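Local coordinates for protein tRNA threonylcarbamoyladenosine dehydratase (Escherichia coli, PDB 4D79) that catalyses the ATP-dependent dehydration of threonylcarbamoyladenosine at position 37 of tRNAs to its cyclic form, and can accept sulfur from the desulfurase CsdA in vitro, at residues Val114-Ala128 with Leu138-Thr152. Numbering follows the deposited sequence. Where two conformers were deposited one is given.
Sequences VAQYMSVGYSYVIDA and LIAYCRRNKIPLVTT
Tyr141 lays one face of its ring over Ala115, whose CA sits 4.0 Å from the ring centroid in a CH-pi contact. It belongs to helix 132-144, the crossover helix of the beta-alpha-beta unit joining parallel strands 124-127 and 149-152 in this Rossmann-like ThiF fold. With CG anti to the backbone N (chi1 -172°), the ring lies across Val114, Ala115 and Met118, all on one side of it; Val114 and Met118 approach obliquely, Met118 CB meeting CE2 at 3.6 Å. Asn145 ND2 lies over the centre of the opposite face, 3.1 Å above the plane. Replacing Tyr141 by an alanine would probably leave a gap over Ala115 and Met118 CB and strip the cover from Asn145 ND2. Leu138 packs against the sheet face that carries Val125 and Asp127, its CD1 on Met118 CE and its CD2 on Asp127 CB (3.8 Å). Between the strands, Val125 N bonds to Pro148 O, Val150 N to Val125 O, and Asp127 N to Val150 O, the last almost straight at 178°. At their start Pro148 CB presses on the face of the Tyr124 ring, 3.5 Å from its centroid; helix 242-266 also touches Tyr124. One water joins Tyr124 OH to Leu149 O. At the other end, beside the ATP-pocket residue Ala128, Asp127 OD2 forms a salt bridge with Lys135 NZ. Thr152 OG1 donates to Asp127 O at 2.9 Å, in the carbonyl plane on a lone pair.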
ATOM      1  N   VAL B 114      13.482   2.694 -26.195  1.00 29.02           N
ATOM      2  CA  VAL B 114      13.232   3.516 -25.015  1.00 24.89           C
ATOM      3  C   VAL B 114      13.056   4.978 -25.396  1.00 34.92           C
ATOM      4  O   VAL B 114      12.144   5.660 -24.902  1.00 28.97           O
ATOM      5  CB  VAL B 114      14.354   3.338 -23.974  1.00 28.57           C
ATOM      6  CG1 VAL B 114      15.733   3.722 -24.567  1.00 37.00           C
ATOM      7  CG2 VAL B 114      14.016   4.129 -22.693  1.00 30.41           C
ATOM      8  N   ALA B 115      13.878   5.478 -26.325  1.00 33.31           N
ATOM      9  CA  ALA B 115      13.743   6.878 -26.679  1.00 35.02           C
ATOM     10  C   ALA B 115      12.365   7.159 -27.265  1.00 30.96           C
ATOM     11  O   ALA B 115      11.747   8.169 -26.937  1.00 32.61           O
ATOM     12  CB  ALA B 115      14.850   7.266 -27.644  1.00 42.09           C
ATOM     13  N   GLN B 116      11.870   6.280 -28.143  1.00 31.53           N
ATOM     14  CA  GLN B 116      10.528   6.465 -28.693  1.00 38.20           C
ATOM     15  C   GLN B 116       9.481   6.491 -27.586  1.00 41.79           C
ATOM     16  O   GLN B 116       8.612   7.380 -27.539  1.00 34.32           O
ATOM     17  CB  GLN B 116      10.224   5.350 -29.698  1.00 33.67           C
ATOM     18  CG  GLN B 116       8.787   5.303 -30.203  1.00 64.90           C
ATOM     19  CD  GLN B 116       8.502   4.079 -31.057  1.00105.83           C
ATOM     20  OE1 GLN B 116       9.417   3.352 -31.448  1.00 83.57           O
ATOM     21  NE2 GLN B 116       7.221   3.819 -31.312  1.00 77.98           N
ATOM     22  N   TYR B 117       9.565   5.550 -26.648  1.00 32.04           N
ATOM     23  CA  TYR B 117       8.533   5.539 -25.623  1.00 32.06           C
ATOM     24  C   TYR B 117       8.692   6.718 -24.672  1.00 30.78           C
ATOM     25  O   TYR B 117       7.693   7.262 -24.196  1.00 37.90           O
ATOM     26  CB  TYR B 117       8.543   4.193 -24.888  1.00 28.22           C
ATOM     27  CG  TYR B 117       7.989   3.059 -25.730  1.00 27.58           C
ATOM     28  CD1 TYR B 117       6.931   3.272 -26.593  1.00 42.83           C
ATOM     29  CD2 TYR B 117       8.528   1.782 -25.671  1.00 39.04           C
ATOM     30  CE1 TYR B 117       6.414   2.264 -27.356  1.00 38.10           C
ATOM     31  CE2 TYR B 117       8.007   0.764 -26.427  1.00 41.83           C
ATOM     32  CZ  TYR B 117       6.949   1.017 -27.280  1.00 36.36           C
ATOM     33  OH  TYR B 117       6.408   0.020 -28.059  1.00 44.01           O
ATOM     34  N   MET B 118       9.908   7.182 -24.448  1.00 30.99           N
ATOM     35  CA  MET B 118      10.071   8.308 -23.542  1.00 26.39           C
ATOM     36  C   MET B 118       9.872   9.646 -24.255  1.00 39.80           C
ATOM     37  O   MET B 118       9.918  10.693 -23.600  1.00 40.96           O
ATOM     38  CB  MET B 118      11.453   8.257 -22.886  1.00 33.26           C
ATOM     39  CG  MET B 118      11.628   7.095 -21.935  1.00 27.26           C
ATOM     40  SD  MET B 118      10.455   7.072 -20.554  1.00 31.95           S
ATOM     41  CE  MET B 118       9.575   5.563 -20.902  1.00 25.12           C
ATOM     42  N   SER B 119       9.532   9.627 -25.552  1.00 45.47           N
ATOM     43  CA  SER B 119       9.468  10.834 -26.371  1.00 59.22           C
ATOM     44  C   SER B 119       8.214  11.654 -26.110  1.00 43.73           C
ATOM     45  O   SER B 119       8.132  12.789 -26.583  1.00 47.80           O
ATOM     46  CB  SER B 119       9.502  10.464 -27.878  1.00 32.11           C
ATOM     47  OG  SER B 119      10.645   9.702 -28.196  1.00 81.64           O
ATOM     48  N   VAL B 120       7.267  11.138 -25.328  1.00 45.66           N
ATOM     49  CA  VAL B 120       6.035  11.864 -25.064  1.00 38.74           C
ATOM     50  C   VAL B 120       6.246  13.056 -24.146  1.00 39.05           C
ATOM     51  O   VAL B 120       5.448  13.998 -24.182  1.00 54.34           O
ATOM     52  CB  VAL B 120       5.003  10.897 -24.438  1.00 62.88           C
ATOM     53  CG1 VAL B 120       3.721  11.625 -24.019  1.00 85.99           C
ATOM     54  CG2 VAL B 120       4.693   9.752 -25.387  1.00 69.34           C
ATOM     55  N   GLY B 121       7.315  13.075 -23.352  1.00 32.65           N
ATOM     56  CA  GLY B 121       7.498  14.188 -22.439  1.00 37.28           C
ATOM     57  C   GLY B 121       6.753  13.990 -21.130  1.00 37.71           C
ATOM     58  O   GLY B 121       5.788  14.693 -20.828  1.00 34.67           O
ATOM     59  N   TYR B 122       7.179  13.018 -20.350  1.00 23.55           N
ATOM     60  CA  TYR B 122       6.502  12.722 -19.086  1.00 21.56           C
ATOM     61  C   TYR B 122       6.897  13.711 -18.005  1.00 22.87           C
ATOM     62  O   TYR B 122       8.056  14.124 -17.927  1.00 21.11           O
ATOM     63  CB  TYR B 122       6.841  11.312 -18.643  1.00 20.81           C
ATOM     64  CG  TYR B 122       6.329  10.284 -19.609  1.00 22.49           C
ATOM     65  CD1 TYR B 122       4.968  10.112 -19.812  1.00 24.20           C
ATOM     66  CD2 TYR B 122       7.200   9.473 -20.305  1.00 22.17           C
ATOM     67  CE1 TYR B 122       4.494   9.191 -20.705  1.00 22.67           C
ATOM     68  CE2 TYR B 122       6.732   8.529 -21.196  1.00 24.83           C
ATOM     69  CZ  TYR B 122       5.391   8.394 -21.394  1.00 33.05           C
ATOM     70  OH  TYR B 122       4.937   7.453 -22.282  1.00 36.22           O
ATOM     71  N   SER B 123       5.934  14.046 -17.138  1.00 20.43           N
ATOM     72  CA  SER B 123       6.249  14.751 -15.898  1.00 22.77           C
ATOM     73  C   SER B 123       7.140  13.925 -14.974  1.00 21.58           C
ATOM     74  O   SER B 123       7.920  14.486 -14.202  1.00 22.28           O
ATOM     75  CB  SER B 123       4.973  15.103 -15.134  1.00 22.88           C
ATOM     76  OG  SER B 123       3.985  15.640 -15.982  1.00 24.91           O
ATOM     77  N   TYR B 124       6.994  12.605 -14.991  1.00 18.94           N
ATOM     78  CA  TYR B 124       7.758  11.720 -14.131  1.00 19.73           C
ATOM     79  C   TYR B 124       7.681  10.319 -14.714  1.00 17.72           C
ATOM     80  O   TYR B 124       6.661   9.930 -15.283  1.00 18.16           O
ATOM     81  CB  TYR B 124       7.223  11.693 -12.674  1.00 20.91           C
ATOM     82  CG  TYR B 124       8.311  11.986 -11.652  1.00 18.71           C
ATOM     83  CD1 TYR B 124       9.182  10.978 -11.200  1.00 19.48           C
ATOM     84  CD2 TYR B 124       8.474  13.251 -11.152  1.00 21.81           C
ATOM     85  CE1 TYR B 124      10.182  11.270 -10.285  1.00 17.93           C
ATOM     86  CE2 TYR B 124       9.461  13.552 -10.263  1.00 25.54           C
ATOM     87  CZ  TYR B 124      10.300  12.555  -9.811  1.00 23.34           C
ATOM     88  OH  TYR B 124      11.292  12.912  -8.947  1.00 23.77           O
ATOM     89  N   VAL B 125       8.734   9.541 -14.496  1.00 17.67           N
ATOM     90  CA  VAL B 125       8.755   8.121 -14.835  1.00 16.63           C
ATOM     91  C   VAL B 125       8.956   7.320 -13.549  1.00 19.15           C
ATOM     92  O   VAL B 125       9.869   7.599 -12.773  1.00 19.87           O
ATOM     93  CB  VAL B 125       9.853   7.796 -15.869  1.00 18.30           C
ATOM     94  CG1 VAL B 125       9.885   6.294 -16.174  1.00 19.14           C
ATOM     95  CG2 VAL B 125       9.604   8.598 -17.176  1.00 19.69           C
ATOM     96  N   ILE B 126       8.108   6.331 -13.332  1.00 17.72           N
ATOM     97  CA  ILE B 126       8.221   5.408 -12.209  1.00 20.29           C
ATOM     98  C   ILE B 126       8.675   4.061 -12.771  1.00 23.67           C
ATOM     99  O   ILE B 126       7.976   3.408 -13.566  1.00 18.64           O
ATOM    100  CB  ILE B 126       6.910   5.292 -11.420  1.00 17.21           C
ATOM    101  CG1 ILE B 126       6.533   6.661 -10.832  1.00 22.66           C
ATOM    102  CG2 ILE B 126       7.047   4.233 -10.317  1.00 18.96           C
ATOM    103  CD1 ILE B 126       5.271   6.674 -10.091  1.00 32.91           C
ATOM    104  N   ASP B 127       9.881   3.687 -12.424  1.00 21.69           N
ATOM    105  CA  ASP B 127      10.493   2.485 -12.957  1.00 29.10           C
ATOM    106  C   ASP B 127      10.249   1.348 -11.980  1.00 27.17           C
ATOM    107  O   ASP B 127      10.839   1.311 -10.893  1.00 25.99           O
ATOM    108  CB  ASP B 127      11.975   2.681 -13.198  1.00 16.45           C
ATOM    109  CG  ASP B 127      12.702   1.377 -13.275  1.00 64.37           C
ATOM    110  OD1 ASP B 127      12.104   0.439 -13.826  1.00 32.66           O
ATOM    111  OD2 ASP B 127      13.857   1.283 -12.821  1.00 38.78           O
ATOM    112  N   ALA B 128       9.399   0.411 -12.388  1.00 23.27           N
ATOM    113  CA  ALA B 128       9.034  -0.749 -11.577  1.00 22.49           C
ATOM    114  C   ALA B 128       9.343  -2.033 -12.334  1.00 18.85           C
ATOM    115  O   ALA B 128       8.618  -3.033 -12.231  1.00 27.33           O
ATOM    116  CB  ALA B 128       7.565  -0.670 -11.176  1.00 21.57           C
ATOM    117  N   LEU B 138      16.330   1.891 -19.333  1.00 25.18           N
ATOM    118  CA  LEU B 138      15.410   2.962 -18.980  1.00 24.42           C
ATOM    119  C   LEU B 138      16.112   3.998 -18.110  1.00 27.56           C
ATOM    120  O   LEU B 138      16.018   5.204 -18.360  1.00 21.95           O
ATOM    121  CB  LEU B 138      14.172   2.398 -18.255  1.00 23.16           C
ATOM    122  CG  LEU B 138      13.110   3.412 -17.801  1.00 26.19           C
ATOM    123  CD1 LEU B 138      12.511   4.082 -19.026  1.00 27.45           C
ATOM    124  CD2 LEU B 138      12.025   2.742 -16.971  1.00 26.64           C
ATOM    125  N   ILE B 139      16.839   3.540 -17.089  1.00 21.96           N
ATOM    126  CA  ILE B 139      17.473   4.465 -16.150  1.00 24.58           C
ATOM    127  C   ILE B 139      18.517   5.318 -16.846  1.00 23.20           C
ATOM    128  O   ILE B 139      18.577   6.535 -16.632  1.00 25.18           O
ATOM    129  CB  ILE B 139      18.066   3.689 -14.963  1.00 23.83           C
ATOM    130  CG1 ILE B 139      16.917   3.170 -14.094  1.00 22.72           C
ATOM    131  CG2 ILE B 139      19.033   4.557 -14.116  1.00 26.50           C
ATOM    132  CD1 ILE B 139      17.376   2.176 -13.123  1.00 31.92           C
ATOM    133  N   ALA B 140      19.374   4.689 -17.663  1.00 23.99           N
ATOM    134  CA  ALA B 140      20.420   5.425 -18.362  1.00 34.47           C
ATOM    135  C   ALA B 140      19.820   6.497 -19.268  1.00 25.89           C
ATOM    136  O   ALA B 140      20.271   7.647 -19.260  1.00 25.53           O
ATOM    137  CB  ALA B 140      21.303   4.444 -19.137  1.00 31.92           C
ATOM    138  N   TYR B 141      18.745   6.162 -19.982  1.00 25.98           N
ATOM    139  CA  TYR B 141      18.099   7.125 -20.861  1.00 25.88           C
ATOM    140  C   TYR B 141      17.483   8.286 -20.083  1.00 24.03           C
ATOM    141  O   TYR B 141      17.681   9.457 -20.441  1.00 21.61           O
ATOM    142  CB  TYR B 141      17.042   6.435 -21.721  1.00 24.60           C
ATOM    143  CG  TYR B 141      16.509   7.390 -22.765  1.00 23.24           C
ATOM    144  CD1 TYR B 141      17.167   7.549 -23.993  1.00 28.24           C
ATOM    145  CD2 TYR B 141      15.423   8.183 -22.494  1.00 22.87           C
ATOM    146  CE1 TYR B 141      16.707   8.463 -24.948  1.00 32.82           C
ATOM    147  CE2 TYR B 141      14.941   9.090 -23.428  1.00 27.36           C
ATOM    148  CZ  TYR B 141      15.610   9.233 -24.646  1.00 27.19           C
ATOM    149  OH  TYR B 141      15.124  10.124 -25.544  1.00 26.41           O
ATOM    150  N   CYS B 142      16.699   7.999 -19.019  1.00 20.87           N
ATOM    151  CA  CYS B 142      16.083   9.095 -18.292  1.00 23.19           C
ATOM    152  C   CYS B 142      17.128   9.943 -17.598  1.00 25.39           C
ATOM    153  O   CYS B 142      17.013  11.169 -17.582  1.00 24.13           O
ATOM    154  CB  CYS B 142      15.071   8.564 -17.252  1.00 23.65           C
ATOM    155  SG  CYS B 142      13.662   7.851 -18.087  1.00 25.96           S
ATOM    156  N   ARG B 143      18.163   9.303 -17.040  1.00 21.25           N
ATOM    157  CA  ARG B 143      19.237  10.050 -16.391  1.00 26.33           C
ATOM    158  C   ARG B 143      19.935  11.009 -17.372  1.00 23.67           C
ATOM    159  O   ARG B 143      20.078  12.196 -17.070  1.00 25.53           O
ATOM    160  CB  ARG B 143      20.238   9.073 -15.789  1.00 30.35           C
ATOM    161  CG  ARG B 143      21.385   9.715 -15.011  1.00 33.25           C
ATOM    162  CD  ARG B 143      22.372   8.602 -14.649  1.00 39.70           C
ATOM    163  NE  ARG B 143      23.562   9.044 -13.923  1.00 45.96           N
ATOM    164  CZ  ARG B 143      24.736   9.340 -14.459  1.00 47.84           C
ATOM    165  NH1 ARG B 143      24.924   9.278 -15.778  1.00 38.25           N
ATOM    166  NH2 ARG B 143      25.726   9.709 -13.656  1.00 50.74           N
ATOM    167  N   ARG B 144      20.318  10.511 -18.566  1.00 25.21           N
ATOM    168  CA  ARG B 144      21.013  11.312 -19.592  1.00 30.08           C
ATOM    169  C   ARG B 144      20.167  12.485 -20.046  1.00 25.35           C
ATOM    170  O   ARG B 144      20.695  13.559 -20.368  1.00 28.04           O
ATOM    171  CB  ARG B 144      21.344  10.465 -20.834  1.00 25.16           C
ATOM    172  CG  ARG B 144      22.425   9.505 -20.711  1.00 30.10           C
ATOM    173  CD  ARG B 144      22.439   8.543 -21.910  1.00 29.21           C
ATOM    174  NE  ARG B 144      23.536   7.573 -21.767  1.00 53.56           N
ATOM    175  CZ  ARG B 144      23.860   6.658 -22.671  1.00110.59           C
ATOM    176  NH1 ARG B 144      23.185   6.568 -23.811  1.00 89.45           N
ATOM    177  NH2 ARG B 144      24.868   5.832 -22.431  1.00 80.69           N
ATOM    178  N   ASN B 145      18.849  12.293 -20.105  1.00 23.38           N
ATOM    179  CA  ASN B 145      17.947  13.273 -20.669  1.00 21.24           C
ATOM    180  C   ASN B 145      17.290  14.144 -19.624  1.00 22.53           C
ATOM    181  O   ASN B 145      16.428  14.970 -19.960  1.00 28.85           O
ATOM    182  CB  ASN B 145      16.926  12.556 -21.542  1.00 24.87           C
ATOM    183  CG  ASN B 145      17.550  12.099 -22.858  1.00 31.32           C
ATOM    184  OD1 ASN B 145      17.809  12.926 -23.740  1.00 25.65           O
ATOM    185  ND2 ASN B 145      17.809  10.799 -22.989  1.00 23.07           N
ATOM    186  N   LYS B 146      17.699  13.996 -18.366  1.00 27.27           N
ATOM    187  CA  LYS B 146      17.151  14.765 -17.259  1.00 22.59           C
ATOM    188  C   LYS B 146      15.629  14.593 -17.153  1.00 25.36           C
ATOM    189  O   LYS B 146      14.895  15.527 -16.836  1.00 24.82           O
ATOM    190  CB  LYS B 146      17.534  16.235 -17.403  1.00 29.33           C
ATOM    191  CG  LYS B 146      19.063  16.402 -17.477  1.00 37.61           C
ATOM    192  CD  LYS B 146      19.472  17.861 -17.579  1.00 59.58           C
ATOM    193  CE  LYS B 146      20.990  18.044 -17.588  1.00 79.31           C
ATOM    194  NZ  LYS B 146      21.687  17.400 -18.738  1.00105.59           N
ATOM    195  N   ILE B 147      15.155  13.396 -17.459  1.00 21.14           N
ATOM    196  CA  ILE B 147      13.740  13.071 -17.293  1.00 20.90           C
ATOM    197  C   ILE B 147      13.522  12.663 -15.836  1.00 18.51           C
ATOM    198  O   ILE B 147      14.243  11.776 -15.349  1.00 21.57           O
ATOM    199  CB  ILE B 147      13.346  11.940 -18.240  1.00 21.70           C
ATOM    200  CG1 ILE B 147      13.530  12.355 -19.723  1.00 25.75           C
ATOM    201  CG2 ILE B 147      11.924  11.446 -17.927  1.00 20.39           C
ATOM    202  CD1 ILE B 147      13.293  11.244 -20.675  1.00 24.86           C
ATOM    203  N   PRO B 148      12.598  13.294 -15.105  1.00 17.80           N
ATOM    204  CA  PRO B 148      12.395  12.913 -13.694  1.00 22.87           C
ATOM    205  C   PRO B 148      12.025  11.447 -13.575  1.00 18.43           C
ATOM    206  O   PRO B 148      11.120  10.949 -14.245  1.00 20.06           O
ATOM    207  CB  PRO B 148      11.254  13.826 -13.219  1.00 20.39           C
ATOM    208  CG  PRO B 148      11.302  15.000 -14.167  1.00 23.80           C
ATOM    209  CD  PRO B 148      11.726  14.422 -15.500  1.00 19.99           C
ATOM    210  N   LEU B 149      12.756  10.759 -12.736  1.00 17.50           N
ATOM    211  CA  LEU B 149      12.646   9.320 -12.612  1.00 19.17           C
ATOM    212  C   LEU B 149      12.785   8.929 -11.160  1.00 22.40           C
ATOM    213  O   LEU B 149      13.631   9.465 -10.442  1.00 20.40           O
ATOM    214  CB  LEU B 149      13.741   8.611 -13.400  1.00 18.82           C
ATOM    215  CG  LEU B 149      13.981   7.117 -13.180  1.00 24.99           C
ATOM    216  CD1 LEU B 149      12.992   6.334 -13.937  1.00 27.65           C
ATOM    217  CD2 LEU B 149      15.399   6.768 -13.568  1.00 46.30           C
ATOM    218  N   VAL B 150      12.014   7.941 -10.758  1.00 18.80           N
ATOM    219  CA  VAL B 150      12.266   7.237  -9.508  1.00 20.06           C
ATOM    220  C   VAL B 150      12.260   5.753  -9.821  1.00 18.06           C
ATOM    221  O   VAL B 150      11.376   5.255 -10.525  1.00 23.70           O
ATOM    222  CB  VAL B 150      11.271   7.613  -8.388  1.00 18.52           C
ATOM    223  CG1 VAL B 150       9.809   7.424  -8.787  1.00 17.42           C
ATOM    224  CG2 VAL B 150      11.617   6.823  -7.103  1.00 19.26           C
ATOM    225  N   THR B 151      13.292   5.055  -9.369  0.64 22.20           N
ATOM    226  CA  THR B 151      13.388   3.630  -9.599  0.64 20.47           C
ATOM    227  C   THR B 151      13.168   2.910  -8.275  0.64 23.83           C
ATOM    228  O   THR B 151      13.144   3.514  -7.201  0.64 17.50           O
ATOM    229  CB  THR B 151      14.741   3.238 -10.230  0.64 21.41           C
ATOM    230  OG1 THR B 151      14.733   1.841 -10.603  0.64 21.41           O
ATOM    231  CG2 THR B 151      15.890   3.471  -9.264  0.64 24.33           C
ATOM    232  N   THR B 152      12.955   1.614  -8.379  1.00 24.73           N
ATOM    233  CA  THR B 152      12.659   0.779  -7.236  1.00 27.90           C
ATOM    234  C   THR B 152      13.606  -0.402  -7.278  1.00 29.65           C
ATOM    235  O   THR B 152      13.831  -0.982  -8.341  1.00 29.30           O
ATOM    236  CB  THR B 152      11.179   0.330  -7.227  1.00 35.20           C
ATOM    237  OG1 THR B 152      10.841  -0.265  -8.484  1.00 42.87           O
ATOM    238  CG2 THR B 152      10.229   1.523  -7.000  1.00 29.85           C
TER
HETATM  239  O   HOH W   1      13.088  11.043  -8.342  1.00 18.67           O